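Long-range contacts in mandelate racemase / muconate lactonizing enzyme, C-terminal domain protein (Pseudovibrio sp. JE062, PDB 4JHM), which is of unknown function but belongs to the enolase superfamily, pairing an N-terminal capping domain with a C-terminal TIM-barrel-like domain: residues G129-I134 / A316-N321; E148-I153 / E180-K185; I157-T162 / Q325-E330; M301-T306 / E330-A335. One frame throughout, in Å; residues are numbered along the deposited sequence.

Contact 1: residues G129-I134 / A316-N321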
loop_
_atom_site.group_PDB
_atom_site.type_symbol
_atom_site.label_atom_id
_atom_site.label_comp_id
_atom_site.label_asym_id
_atom_site.label_seq_id
_atom_site.Cartn_x
_atom_site.Cartn_y
_atom_site.Cartn_z
ATOM N N GLY A 129 -9.418 -25.453 -28.219
ATOM C CA GLY A 129 -9.891 -25.389 -29.592
ATOM C C GLY A 129 -10.609 -24.081 -29.827
ATOM O O GLY A 129 -11.831 -23.995 -29.690
ATOM N N ALA A 130 -9.836 -23.055 -30.161
ATOM C CA ALA A 130 -10.378 -21.727 -30.410
ATOM C C ALA A 130 -10.202 -21.338 -31.867
ATOM O O ALA A 130 -11.025 -20.621 -32.426
ATOM C CB ALA A 130 -9.690 -20.712 -29.516
ATOM N N ARG A 131 -9.107 -21.796 -32.466
ATOM C CA ARG A 131 -8.780 -21.456 -33.841
ATOM C C ARG A 131 -7.911 -22.554 -34.422
ATOM O O ARG A 131 -7.249 -23.284 -33.685
ATOM C CB ARG A 131 -8.018 -20.130 -33.921
ATOM C CG ARG A 131 -8.275 -19.182 -32.763
ATOM C CD ARG A 131 -7.102 -19.115 -31.801
ATOM N NE ARG A 131 -6.278 -17.956 -32.111
ATOM C CZ ARG A 131 -5.400 -17.412 -31.281
ATOM N NH1 ARG A 131 -5.200 -17.918 -30.071
ATOM N NH2 ARG A 131 -4.716 -16.350 -31.673
ATOM N N THR A 132 -7.913 -22.660 -35.746
ATOM C CA THR A 132 -7.080 -23.634 -36.428
ATOM C C THR A 132 -5.914 -22.923 -37.121
ATOM O O THR A 132 -5.041 -23.562 -37.713
ATOM C CB THR A 132 -7.917 -24.464 -37.426
ATOM O OG1 THR A 132 -7.287 -25.733 -37.645
ATOM C CG2 THR A 132 -8.100 -23.727 -38.755
ATOM N N LYS A 133 -5.901 -21.594 -37.023
ATOM C CA LYS A 133 -4.829 -20.775 -37.594
ATOM C C LYS A 133 -4.657 -19.486 -36.796
ATOM O O LYS A 133 -5.513 -19.143 -35.983
ATOM C CB LYS A 133 -5.136 -20.439 -39.056
ATOM C CG LYS A 133 -6.334 -19.522 -39.251
ATOM C CD LYS A 133 -6.500 -19.139 -40.713
ATOM C CE LYS A 133 -7.709 -18.239 -40.921
ATOM N NZ LYS A 133 -7.982 -18.003 -42.366
ATOM N N ILE A 134 -3.563 -18.765 -37.039
ATOM C CA ILE A 134 -3.290 -17.527 -36.303
ATOM C C ILE A 134 -2.271 -16.618 -37.005
ATOM O O ILE A 134 -1.373 -17.095 -37.696
ATOM C CB ILE A 134 -2.778 -17.843 -34.889
ATOM C CG1 ILE A 134 -2.338 -16.566 -34.175
ATOM C CG2 ILE A 134 -1.612 -18.816 -34.957
ATOM C CD1 ILE A 134 -1.739 -16.810 -32.806
ATOM N N ALA A 316 -5.303 -23.493 -28.889
ATOM C CA ALA A 316 -6.271 -23.997 -27.922
ATOM C C ALA A 316 -6.909 -22.874 -27.101
ATOM O O ALA A 316 -7.958 -23.066 -26.496
ATOM C CB ALA A 316 -5.605 -25.009 -27.003
ATOM N N HIS A 317 -6.274 -21.707 -27.082
ATOM C CA HIS A 317 -6.786 -20.562 -26.335
ATOM C C HIS A 317 -6.940 -19.354 -27.257
ATOM O O HIS A 317 -6.469 -19.370 -28.392
ATOM C CB HIS A 317 -5.844 -20.222 -25.177
ATOM C CG HIS A 317 -5.566 -21.375 -24.261
ATOM N ND1 HIS A 317 -6.335 -21.643 -23.148
ATOM C CD2 HIS A 317 -4.603 -22.326 -24.290
ATOM C CE1 HIS A 317 -5.857 -22.713 -22.534
ATOM N NE2 HIS A 317 -4.806 -23.145 -23.207
ATOM N N ASP A 318 -7.599 -18.308 -26.768
ATOM C CA ASP A 318 -7.797 -17.088 -27.552
ATOM C C ASP A 318 -6.801 -15.999 -27.183
ATOM O O ASP A 318 -6.455 -15.165 -28.020
ATOM C CB ASP A 318 -9.209 -16.548 -27.348
ATOM C CG ASP A 318 -10.260 -17.407 -28.007
ATOM O OD1 ASP A 318 -10.117 -17.685 -29.216
ATOM O OD2 ASP A 318 -11.232 -17.794 -27.323
ATOM N N ASN A 319 -6.344 -16.003 -25.932
ATOM C CA ASN A 319 -5.481 -14.937 -25.431
ATOM C C ASN A 319 -4.034 -15.062 -25.908
ATOM O O ASN A 319 -3.156 -15.506 -25.174
ATOM C CB ASN A 319 -5.554 -14.853 -23.900
ATOM C CG ASN A 319 -5.249 -16.174 -23.212
ATOM O OD1 ASN A 319 -5.423 -17.250 -23.779
ATOM N ND2 ASN A 319 -4.802 -16.092 -21.966
ATOM N N CYS A 320 -3.814 -14.662 -27.156
ATOM C CA CYS A 320 -2.496 -14.622 -27.793
ATOM C C CYS A 320 -2.770 -14.164 -29.217
ATOM O O CYS A 320 -3.674 -14.686 -29.854
ATOM C CB CYS A 320 -1.808 -15.994 -27.791
ATOM S SG CYS A 320 -0.336 -16.127 -28.859
ATOM N N ASN A 321 -2.008 -13.190 -29.706
ATOM C CA ASN A 321 -2.266 -12.600 -31.021
ATOM C C ASN A 321 -1.399 -13.155 -32.136
ATOM O O ASN A 321 -1.818 -13.160 -33.289
ATOM C CB ASN A 321 -2.062 -11.084 -30.988
ATOM C CG ASN A 321 -3.041 -10.375 -30.078
ATOM O OD1 ASN A 321 -4.215 -10.731 -30.005
ATOM N ND2 ASN A 321 -2.562 -9.352 -29.390
#

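Contact 2: residues E148-I153 / E180-K185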
loop_
_atom_site.group_PDB
_atom_site.type_symbol
_atom_site.label_atom_id
_atom_site.label_comp_id
_atom_site.label_asym_id
_atom_site.label_seq_id
_atom_site.Cartn_x
_atom_site.Cartn_y
_atom_site.Cartn_z
ATOM N N GLU A 148 20.430 -2.689 -44.886
ATOM C CA GLU A 148 20.215 -4.107 -45.170
ATOM C C GLU A 148 18.813 -4.564 -44.769
ATOM O O GLU A 148 18.335 -5.594 -45.238
ATOM C CB GLU A 148 21.260 -4.961 -44.442
ATOM C CG GLU A 148 22.683 -4.791 -44.961
ATOM C CD GLU A 148 23.674 -5.709 -44.267
ATOM O OE1 GLU A 148 23.541 -6.944 -44.402
ATOM O OE2 GLU A 148 24.590 -5.198 -43.589
ATOM N N TYR A 149 18.163 -3.796 -43.898
ATOM C CA TYR A 149 16.851 -4.162 -43.373
ATOM C C TYR A 149 15.721 -3.984 -44.384
ATOM O O TYR A 149 14.724 -4.699 -44.330
ATOM C CB TYR A 149 16.536 -3.349 -42.111
ATOM C CG TYR A 149 17.140 -3.920 -40.846
ATOM C CD1 TYR A 149 18.428 -3.585 -40.454
ATOM C CD2 TYR A 149 16.422 -4.803 -40.046
ATOM C CE1 TYR A 149 18.986 -4.109 -39.302
ATOM C CE2 TYR A 149 16.973 -5.334 -38.895
ATOM C CZ TYR A 149 18.256 -4.984 -38.526
ATOM O OH TYR A 149 18.810 -5.507 -37.379
ATOM N N PHE A 150 15.870 -3.034 -45.300
ATOM C CA PHE A 150 14.762 -2.663 -46.179
ATOM C C PHE A 150 14.394 -3.760 -47.180
ATOM O O PHE A 150 13.216 -4.089 -47.325
ATOM C CB PHE A 150 15.055 -1.346 -46.905
ATOM C CG PHE A 150 15.367 -0.198 -45.982
ATOM C CD1 PHE A 150 14.660 -0.020 -44.805
ATOM C CD2 PHE A 150 16.364 0.711 -46.301
ATOM C CE1 PHE A 150 14.948 1.036 -43.961
ATOM C CE2 PHE A 150 16.655 1.772 -45.461
ATOM C CZ PHE A 150 15.946 1.935 -44.290
ATOM N N PRO A 151 15.392 -4.328 -47.882
ATOM C CA PRO A 151 15.075 -5.448 -48.767
ATOM C C PRO A 151 14.375 -6.576 -48.018
ATOM O O PRO A 151 13.336 -7.063 -48.459
ATOM C CB PRO A 151 16.449 -5.906 -49.264
ATOM C CG PRO A 151 17.307 -4.692 -49.174
ATOM C CD PRO A 151 16.809 -3.931 -47.978
ATOM N N TYR A 152 14.938 -6.974 -46.885
ATOM C CA TYR A 152 14.368 -8.047 -46.086
ATOM C C TYR A 152 12.917 -7.747 -45.719
ATOM O O TYR A 152 12.047 -8.609 -45.839
ATOM C CB TYR A 152 15.193 -8.268 -44.816
ATOM C CG TYR A 152 14.590 -9.290 -43.888
ATOM C CD1 TYR A 152 13.669 -8.917 -42.919
ATOM C CD2 TYR A 152 14.924 -10.632 -43.988
ATOM C CE1 TYR A 152 13.105 -9.849 -42.068
ATOM C CE2 TYR A 152 14.363 -11.572 -43.140
ATOM C CZ TYR A 152 13.454 -11.171 -42.182
ATOM O OH TYR A 152 12.893 -12.095 -41.335
ATOM N N ILE A 153 12.657 -6.528 -45.265
ATOM C CA ILE A 153 11.300 -6.142 -44.897
ATOM C C ILE A 153 10.391 -6.146 -46.125
ATOM O O ILE A 153 9.202 -6.444 -46.023
ATOM C CB ILE A 153 11.269 -4.759 -44.217
ATOM C CG1 ILE A 153 11.935 -4.838 -42.841
ATOM C CG2 ILE A 153 9.835 -4.264 -44.080
ATOM C CD1 ILE A 153 12.170 -3.493 -42.191
ATOM N N GLU A 180 14.011 4.597 -36.495
ATOM C CA GLU A 180 13.452 5.809 -37.099
ATOM C C GLU A 180 13.421 5.739 -38.630
ATOM O O GLU A 180 12.465 6.198 -39.265
ATOM C CB GLU A 180 14.234 7.042 -36.634
ATOM C CG GLU A 180 14.062 7.339 -35.152
ATOM C CD GLU A 180 14.659 8.671 -34.732
ATOM O OE1 GLU A 180 15.780 8.989 -35.174
ATOM O OE2 GLU A 180 14.010 9.393 -33.946
ATOM N N ALA A 181 14.466 5.161 -39.214
ATOM C CA ALA A 181 14.550 4.996 -40.663
ATOM C C ALA A 181 13.470 4.048 -41.179
ATOM O O ALA A 181 12.968 4.217 -42.291
ATOM C CB ALA A 181 15.928 4.484 -41.053
ATOM N N VAL A 182 13.121 3.051 -40.370
ATOM C CA VAL A 182 12.074 2.100 -40.729
ATOM C C VAL A 182 10.697 2.746 -40.672
ATOM O O VAL A 182 9.856 2.498 -41.532
ATOM C CB VAL A 182 12.082 0.871 -39.799
ATOM C CG1 VAL A 182 10.741 0.153 -39.852
ATOM C CG2 VAL A 182 13.210 -0.080 -40.173
ATOM N N GLU A 183 10.463 3.566 -39.653
ATOM C CA GLU A 183 9.168 4.226 -39.487
ATOM C C GLU A 183 8.921 5.199 -40.627
ATOM O O GLU A 183 7.794 5.334 -41.100
ATOM C CB GLU A 183 9.089 4.967 -38.148
ATOM C CG GLU A 183 7.803 5.761 -37.948
ATOM C CD GLU A 183 6.570 4.881 -37.823
ATOM O OE1 GLU A 183 6.719 3.642 -37.794
ATOM O OE2 GLU A 183 5.447 5.428 -37.742
ATOM N N ALA A 184 9.982 5.875 -41.057
ATOM C CA ALA A 184 9.908 6.804 -42.181
ATOM C C ALA A 184 9.475 6.093 -43.469
ATOM O O ALA A 184 8.658 6.615 -44.234
ATOM C CB ALA A 184 11.252 7.488 -42.378
ATOM N N LYS A 185 10.022 4.903 -43.703
ATOM C CA LYS A 185 9.717 4.145 -44.914
ATOM C C LYS A 185 8.376 3.424 -44.859
ATOM O O LYS A 185 7.618 3.463 -45.823
ATOM C CB LYS A 185 10.815 3.117 -45.200
ATOM C CG LYS A 185 12.022 3.672 -45.933
ATOM C CD LYS A 185 12.611 2.633 -46.875
ATOM C CE LYS A 185 11.681 2.371 -48.051
ATOM N NZ LYS A 185 12.329 1.568 -49.122
#

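Contact 3: residues I157-T162 / Q325-E330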
loop_
_atom_site.group_PDB
_atom_site.type_symbol
_atom_site.label_atom_id
_atom_site.label_comp_id
_atom_site.label_asym_id
_atom_site.label_seq_id
_atom_site.Cartn_x
_atom_site.Cartn_y
_atom_site.Cartn_z
ATOM N N ILE A 157 6.846 -8.437 -46.585
ATOM C CA ILE A 157 5.551 -7.872 -46.958
ATOM C C ILE A 157 4.952 -8.544 -48.195
ATOM O O ILE A 157 3.734 -8.659 -48.308
ATOM C CB ILE A 157 5.647 -6.349 -47.176
ATOM C CG1 ILE A 157 6.072 -5.666 -45.870
ATOM C CG2 ILE A 157 4.313 -5.792 -47.649
ATOM C CD1 ILE A 157 6.485 -4.220 -46.028
ATOM N N GLU A 158 5.795 -8.988 -49.120
ATOM C CA GLU A 158 5.302 -9.757 -50.260
ATOM C C GLU A 158 4.903 -11.163 -49.822
ATOM O O GLU A 158 3.867 -11.677 -50.243
ATOM C CB GLU A 158 6.341 -9.831 -51.386
ATOM C CG GLU A 158 6.118 -8.832 -52.514
ATOM C CD GLU A 158 4.868 -9.126 -53.333
ATOM O OE1 GLU A 158 3.766 -9.186 -52.745
ATOM O OE2 GLU A 158 4.982 -9.288 -54.570
ATOM N N HIS A 159 5.715 -11.778 -48.966
ATOM C CA HIS A 159 5.455 -13.148 -48.541
ATOM C C HIS A 159 4.110 -13.247 -47.842
ATOM O O HIS A 159 3.539 -14.330 -47.749
ATOM C CB HIS A 159 6.565 -13.681 -47.631
ATOM C CG HIS A 159 6.534 -15.171 -47.461
ATOM N ND1 HIS A 159 6.834 -16.042 -48.486
ATOM C CD2 HIS A 159 6.230 -15.943 -46.392
ATOM C CE1 HIS A 159 6.720 -17.286 -48.055
ATOM N NE2 HIS A 159 6.354 -17.253 -46.788
ATOM N N GLY A 160 3.610 -12.114 -47.354
ATOM C CA GLY A 160 2.265 -12.047 -46.781
ATOM C C GLY A 160 2.219 -11.660 -45.315
ATOM O O GLY A 160 1.139 -11.510 -44.745
ATOM N N PHE A 161 3.391 -11.496 -44.706
ATOM C CA PHE A 161 3.490 -11.213 -43.280
ATOM C C PHE A 161 2.782 -9.916 -42.904
ATOM O O PHE A 161 2.864 -8.916 -43.615
ATOM C CB PHE A 161 4.953 -11.131 -42.842
ATOM C CG PHE A 161 5.619 -12.469 -42.662
ATOM C CD1 PHE A 161 5.190 -13.345 -41.676
ATOM C CD2 PHE A 161 6.690 -12.841 -43.462
ATOM C CE1 PHE A 161 5.807 -14.569 -41.500
ATOM C CE2 PHE A 161 7.310 -14.063 -43.288
ATOM C CZ PHE A 161 6.867 -14.927 -42.304
ATOM N N THR A 162 2.107 -9.950 -41.762
ATOM C CA THR A 162 1.296 -8.838 -41.280
ATOM C C THR A 162 2.002 -8.053 -40.174
ATOM O O THR A 162 1.532 -6.998 -39.751
ATOM C CB THR A 162 -0.023 -9.378 -40.708
ATOM O OG1 THR A 162 0.227 -10.634 -40.050
ATOM C CG2 THR A 162 -1.038 -9.580 -41.822
ATOM N N GLN A 325 7.362 -16.471 -36.121
ATOM C CA GLN A 325 7.887 -17.202 -37.265
ATOM C C GLN A 325 9.188 -16.573 -37.729
ATOM O O GLN A 325 9.188 -15.501 -38.340
ATOM C CB GLN A 325 6.881 -17.186 -38.417
ATOM C CG GLN A 325 7.382 -17.865 -39.682
ATOM C CD GLN A 325 7.322 -19.375 -39.589
ATOM O OE1 GLN A 325 8.334 -20.041 -39.364
ATOM N NE2 GLN A 325 6.128 -19.923 -39.748
ATOM N N PHE A 326 10.299 -17.235 -37.432
ATOM C CA PHE A 326 11.584 -16.771 -37.920
ATOM C C PHE A 326 11.648 -16.964 -39.432
ATOM O O PHE A 326 11.291 -18.022 -39.951
ATOM C CB PHE A 326 12.740 -17.505 -37.247
ATOM C CG PHE A 326 14.084 -17.010 -37.680
ATOM C CD1 PHE A 326 14.700 -15.963 -37.011
ATOM C CD2 PHE A 326 14.719 -17.567 -38.777
ATOM C CE1 PHE A 326 15.936 -15.492 -37.418
ATOM C CE2 PHE A 326 15.955 -17.103 -39.189
ATOM C CZ PHE A 326 16.564 -16.062 -38.509
ATOM N N TYR A 327 12.107 -15.931 -40.127
ATOM C CA TYR A 327 12.143 -15.917 -41.583
ATOM C C TYR A 327 13.545 -15.467 -41.983
ATOM O O TYR A 327 14.015 -14.436 -41.497
ATOM C CB TYR A 327 11.066 -14.953 -42.103
ATOM C CG TYR A 327 10.805 -15.007 -43.592
ATOM C CD1 TYR A 327 10.443 -16.196 -44.214
ATOM C CD2 TYR A 327 10.895 -13.860 -44.374
ATOM C CE1 TYR A 327 10.200 -16.246 -45.573
ATOM C CE2 TYR A 327 10.654 -13.898 -45.736
ATOM C CZ TYR A 327 10.307 -15.092 -46.331
ATOM O OH TYR A 327 10.064 -15.137 -47.686
ATOM N N PRO A 328 14.236 -16.238 -42.847
ATOM C CA PRO A 328 13.825 -17.450 -43.576
ATOM C C PRO A 328 13.537 -18.655 -42.681
ATOM O O PRO A 328 13.824 -18.620 -41.487
ATOM C CB PRO A 328 15.034 -17.758 -44.473
ATOM C CG PRO A 328 15.918 -16.559 -44.408
ATOM C CD PRO A 328 15.653 -15.920 -43.088
ATOM N N TYR A 329 12.983 -19.713 -43.273
ATOM C CA TYR A 329 12.579 -20.900 -42.525
ATOM C C TYR A 329 13.651 -21.977 -42.544
ATOM O O TYR A 329 13.941 -22.601 -41.527
ATOM C CB TYR A 329 11.318 -21.523 -43.128
ATOM C CG TYR A 329 10.218 -20.560 -43.511
ATOM C CD1 TYR A 329 9.589 -19.776 -42.554
ATOM C CD2 TYR A 329 9.777 -20.469 -44.829
ATOM C CE1 TYR A 329 8.570 -18.910 -42.902
ATOM C CE2 TYR A 329 8.760 -19.605 -45.186
ATOM C CZ TYR A 329 8.159 -18.829 -44.220
ATOM O OH TYR A 329 7.146 -17.966 -44.560
ATOM N N GLU A 330 14.219 -22.193 -43.724
ATOM C CA GLU A 330 15.036 -23.371 -44.019
ATOM C C GLU A 330 15.917 -23.850 -42.863
ATOM O O GLU A 330 15.951 -25.042 -42.560
ATOM C CB GLU A 330 15.901 -23.113 -45.257
ATOM C CG GLU A 330 15.113 -22.992 -46.558
ATOM C CD GLU A 330 14.447 -21.636 -46.743
ATOM O OE1 GLU A 330 14.001 -21.344 -47.871
ATOM O OE2 GLU A 330 14.370 -20.856 -45.770
#

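Contact 4: residues M301-T306 / E330-A335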
loop_
_atom_site.group_PDB
_atom_site.type_symbol
_atom_site.label_atom_id
_atom_site.label_comp_id
_atom_site.label_asym_id
_atom_site.label_seq_id
_atom_site.Cartn_x
_atom_site.Cartn_y
_atom_site.Cartn_z
HETATM N N MSE A 301 10.068 -19.148 -31.550
HETATM C CA MSE A 301 11.263 -19.101 -32.388
HETATM C C MSE A 301 12.100 -20.324 -32.146
HETATM O O MSE A 301 12.517 -20.587 -31.023
HETATM C CB MSE A 301 12.066 -17.848 -32.064
HETATM C CG MSE A 301 13.564 -18.123 -32.020
HETATM SE SE MSE A 301 14.477 -16.909 -33.266
HETATM C CE MSE A 301 15.339 -15.717 -31.950
ATOM N N GLY A 302 12.354 -21.087 -33.203
ATOM C CA GLY A 302 13.162 -22.297 -33.098
ATOM C C GLY A 302 12.856 -23.304 -34.189
ATOM O O GLY A 302 12.337 -22.947 -35.243
ATOM N N TYR A 303 13.176 -24.566 -33.931
ATOM C CA TYR A 303 12.971 -25.630 -34.905
ATOM C C TYR A 303 11.523 -26.073 -34.899
ATOM O O TYR A 303 10.819 -25.858 -33.918
ATOM C CB TYR A 303 13.879 -26.811 -34.592
ATOM C CG TYR A 303 15.340 -26.487 -34.753
ATOM C CD1 TYR A 303 15.966 -26.621 -35.985
ATOM C CD2 TYR A 303 16.093 -26.037 -33.680
ATOM C CE1 TYR A 303 17.307 -26.322 -36.142
ATOM C CE2 TYR A 303 17.432 -25.735 -33.827
ATOM C CZ TYR A 303 18.034 -25.881 -35.059
ATOM O OH TYR A 303 19.363 -25.582 -35.201
ATOM N N THR A 304 11.086 -26.703 -35.987
ATOM C CA THR A 304 9.662 -26.973 -36.195
ATOM C C THR A 304 8.981 -27.611 -34.982
ATOM O O THR A 304 7.829 -27.290 -34.673
ATOM C CB THR A 304 9.415 -27.835 -37.445
ATOM O OG1 THR A 304 10.547 -28.675 -37.677
ATOM C CG2 THR A 304 9.190 -26.949 -38.667
ATOM N N LEU A 305 9.687 -28.504 -34.294
ATOM C CA LEU A 305 9.155 -29.097 -33.069
ATOM C C LEU A 305 8.906 -28.034 -32.006
ATOM O O LEU A 305 7.845 -28.006 -31.379
ATOM C CB LEU A 305 10.100 -30.170 -32.528
ATOM C CG LEU A 305 9.774 -31.585 -32.991
ATOM C CD1 LEU A 305 10.890 -32.544 -32.611
ATOM C CD2 LEU A 305 8.448 -32.033 -32.392
ATOM N N THR A 306 9.888 -27.163 -31.797
ATOM C CA THR A 306 9.709 -26.030 -30.898
ATOM C C THR A 306 8.559 -25.158 -31.396
ATOM O O THR A 306 7.746 -24.677 -30.612
ATOM C CB THR A 306 10.980 -25.168 -30.804
ATOM O OG1 THR A 306 11.960 -25.832 -29.996
ATOM C CG2 THR A 306 10.657 -23.817 -30.194
ATOM N N GLU A 330 14.219 -22.193 -43.724
ATOM C CA GLU A 330 15.036 -23.371 -44.019
ATOM C C GLU A 330 15.917 -23.850 -42.863
ATOM O O GLU A 330 15.951 -25.042 -42.560
ATOM C CB GLU A 330 15.901 -23.113 -45.257
ATOM C CG GLU A 330 15.113 -22.992 -46.558
ATOM C CD GLU A 330 14.447 -21.636 -46.743
ATOM O OE1 GLU A 330 14.001 -21.344 -47.871
ATOM O OE2 GLU A 330 14.370 -20.856 -45.770
ATOM N N ALA A 331 16.631 -22.931 -42.226
ATOM C CA ALA A 331 17.573 -23.309 -41.177
ATOM C C ALA A 331 16.898 -24.166 -40.106
ATOM O O ALA A 331 17.421 -25.209 -39.710
ATOM C CB ALA A 331 18.197 -22.070 -40.555
ATOM N N PHE A 332 15.729 -23.723 -39.652
ATOM C CA PHE A 332 15.011 -24.401 -38.577
ATOM C C PHE A 332 14.096 -25.515 -39.085
ATOM O O PHE A 332 13.205 -25.971 -38.372
ATOM C CB PHE A 332 14.198 -23.383 -37.778
ATOM C CG PHE A 332 15.040 -22.378 -37.054
ATOM C CD1 PHE A 332 15.836 -22.765 -35.986
ATOM C CD2 PHE A 332 15.039 -21.048 -37.434
ATOM C CE1 PHE A 332 16.618 -21.847 -35.318
ATOM C CE2 PHE A 332 15.820 -20.122 -36.763
ATOM C CZ PHE A 332 16.610 -20.524 -35.706
ATOM N N GLU A 333 14.315 -25.961 -40.313
ATOM C CA GLU A 333 13.545 -27.075 -40.843
ATOM C C GLU A 333 14.407 -28.340 -40.965
ATOM O O GLU A 333 14.087 -29.245 -41.736
ATOM C CB GLU A 333 12.918 -26.687 -42.186
ATOM C CG GLU A 333 11.885 -25.571 -42.070
ATOM C CD GLU A 333 11.287 -25.161 -43.406
ATOM O OE1 GLU A 333 11.916 -25.414 -44.450
ATOM O OE2 GLU A 333 10.186 -24.573 -43.414
ATOM N N LEU A 334 15.481 -28.407 -40.180
ATOM C CA LEU A 334 16.383 -29.562 -40.178
ATOM C C LEU A 334 15.654 -30.901 -40.066
ATOM O O LEU A 334 14.786 -31.078 -39.215
ATOM C CB LEU A 334 17.394 -29.456 -39.030
ATOM C CG LEU A 334 18.823 -29.052 -39.402
ATOM C CD1 LEU A 334 18.918 -27.563 -39.694
ATOM C CD2 LEU A 334 19.785 -29.434 -38.289
ATOM N N ALA A 335 16.023 -31.838 -40.933
ATOM C CA ALA A 335 15.535 -33.217 -40.853
ATOM C C ALA A 335 14.032 -33.312 -40.597
ATOM O O ALA A 335 13.564 -34.256 -39.956
ATOM C CB ALA A 335 16.292 -33.968 -39.768
#

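Contact 1: residues G129-I134 / A316-N321
Gly-129 and Ala-316 bring the two backbones closest, their CA atoms 4.2 Å apart, and the segments diverge until the CA atoms of Ile-134 and Asn-321 lie 7.3 Å apart. A backbone bond from Gly-129 N to Ala-316 O (3.3 Å) closes the near end. Beyond it the side chain of Arg-131 spans the widening gap. Its chain bends twice, chi2 106° placing CD and chi3 97° placing NE, and the guanidinium meets two backbone carbonyls at its edge: NH1 donates to His-317 O at 2.6 Å and NH2 to Cys-320 O at 2.7 Å. Ala-130 CB faces the carboxylate of Asp-318, whose OD2 is bonded to Gln-86 of the second subunit. At the far end Ile-134 has CG1 anti to its backbone N (chi1 173°), which brings that atom to 3.6 Å from Asn-321 O; CD1 lies 4.2 Å from Cys-320 SG. Here the entry to barrel strand 133-139 meets the loop joining helix 304-316 to strand 323-326, its parallel neighbour. The guanidinium of Arg-131 holds the irregular loop through two of its main-chain carbonyls; Asp-318, its OD1 4.8 Å from Arg-131 NE, may add a longer-range attraction.

Contact 2: residues E148-I153 / E180-K185
Phe-150 and Lys-185 make the CH-pi part of this contact. Lys-185 CD sits over the centre of the phenyl ring, 3.9 Å from its centroid and 9° off the normal, where the bend of the aliphatic chain at chi2 (-146°) places it. The ammonium continues past the centre: NZ is 5.2 Å from the ring centroid, long for a cation-pi interaction and at most weakly attractive. Apolar packing makes up the rest. Phe-150 CZ touches Ala-181 CB at 4.1 Å, while Val-182 CG2 comes to the ring's edge, near its plane, 4.3 Å from Phe-150 CE1. The same valine methyl meets Ile-153 CD1 at 4.1 Å, on the more buried side. Helices 149-159 and 172-186 are successive outer helices of the barrel, each part of a beta-alpha-beta crossover, with strand 163-167 between them in the chain. The axes of their short segments approach to 11.5 Å and cross at -46°, a separation bridged by side chains without any hydrogen bond between the two segments. Toward the barrel wall, Ile-153 also packs on Ile-164 of strand 163-167, and Tyr-186, the next residue of the second helix, touches both Phe-150 and Ile-153.

Contact 3: residues I157-T162 / Q325-E330
Phe-161 drives its ring edge against the face of Tyr-327 in the close-packed, buried half of this contact. Its CE2 stands 3.6 Å from Tyr-327 CG, and the ring planes meet at 65° with centroids 5.2 Å apart, an edge-to-face pair. The CZ atom of Phe-161 goes further in, 4.0 Å from Gln-325 CG; the amide of that glutamine turns elsewhere, NE2 bonding to Ile-340 O. Tyr-329 approaches Phe-161 tip to tip, completing an aromatic cluster of four with His-159. The cluster lies where Gly-160, with positive phi, is the first residue to leave helical geometry and the chain turns into barrel strand 163-167. That strand and 323-326 both pair with strand 133-139, and Phe-161 packs on Ser-136 and Ala-138 of this shared neighbour. Toward the partly exposed side lies His-159, which, with CG anti to its backbone N (chi1 -165°), makes an offset stack on Tyr-327, planes at 28° and centroids 4.9 Å apart. Tyr-327 OH lies over the rim of the imidazole face.

Contact 4: residues M301-T306 / E330-A335
Ala-331 meets Tyr-303 through its backbone, its carbonyl O 3.7 Å from Tyr-303 CE1. Next comes Phe-332, which makes the largest share of this segment's contact. Its CB lies against the carbonyl of Gly-302, and the CA of that glycine covers part of one phenyl face, near the rim. CG stands beside the backbone N (chi1 -65°). The ring presents its edge to Tyr-303: CD1 stands over the centre of the tyrosine ring, the planes are at 78° and the centroids 5.0 Å apart, an edge-to-face pair. The Phe-332 carbonyl takes a hydrogen bond from Thr-304 N at 3.3 Å, with a C=O...N angle of 167°, and is also approached by the CA-H of Tyr-303 (CA to O 3.5 Å). As Tyr-303 holds the N-cap position of helix 304-316, this carbonyl serves an N-H of the first helical turn. The Glu-333 carboxylate forms a salt bridge with Arg-341, and Leu-334 reaches the edge of the Tyr-303 ring. Around the pair, Tyr-303 packs on Tyr-35 and Asn-37 of strand 34-44, both aromatic residues touch Met-55 of strand 50-58, and Phe-326 meets Phe-332 edge-to-face, placing the contact between the barrel and the antiparallel N-terminal sheet.

Helix 304-316 runs from contact 4 toward contact 1, their centres 21 Å apart; strand 323-326 then leads from contact 1 toward contact 3, 20 Å away between centres. Contacts 2 and 3 share helix 149-159 and touch through Tyr-152 OH and Tyr-327 O, 2.6 Å apart, a probable hydrogen bond. Contacts 3 and 4 share Glu-330 and pack together, with Phe-326 CD1 3.9 Å from selenomethionine Met-301 SE. Contact 2 is peripheral, its centre 30 Å from that of contact 1. In relatives the active site lies at the C-terminal ends of the barrel strands, beneath the N-terminal domain; contact 4 is consistent with proximity to that region, whereas contact 1 lies at the opposite barrel end.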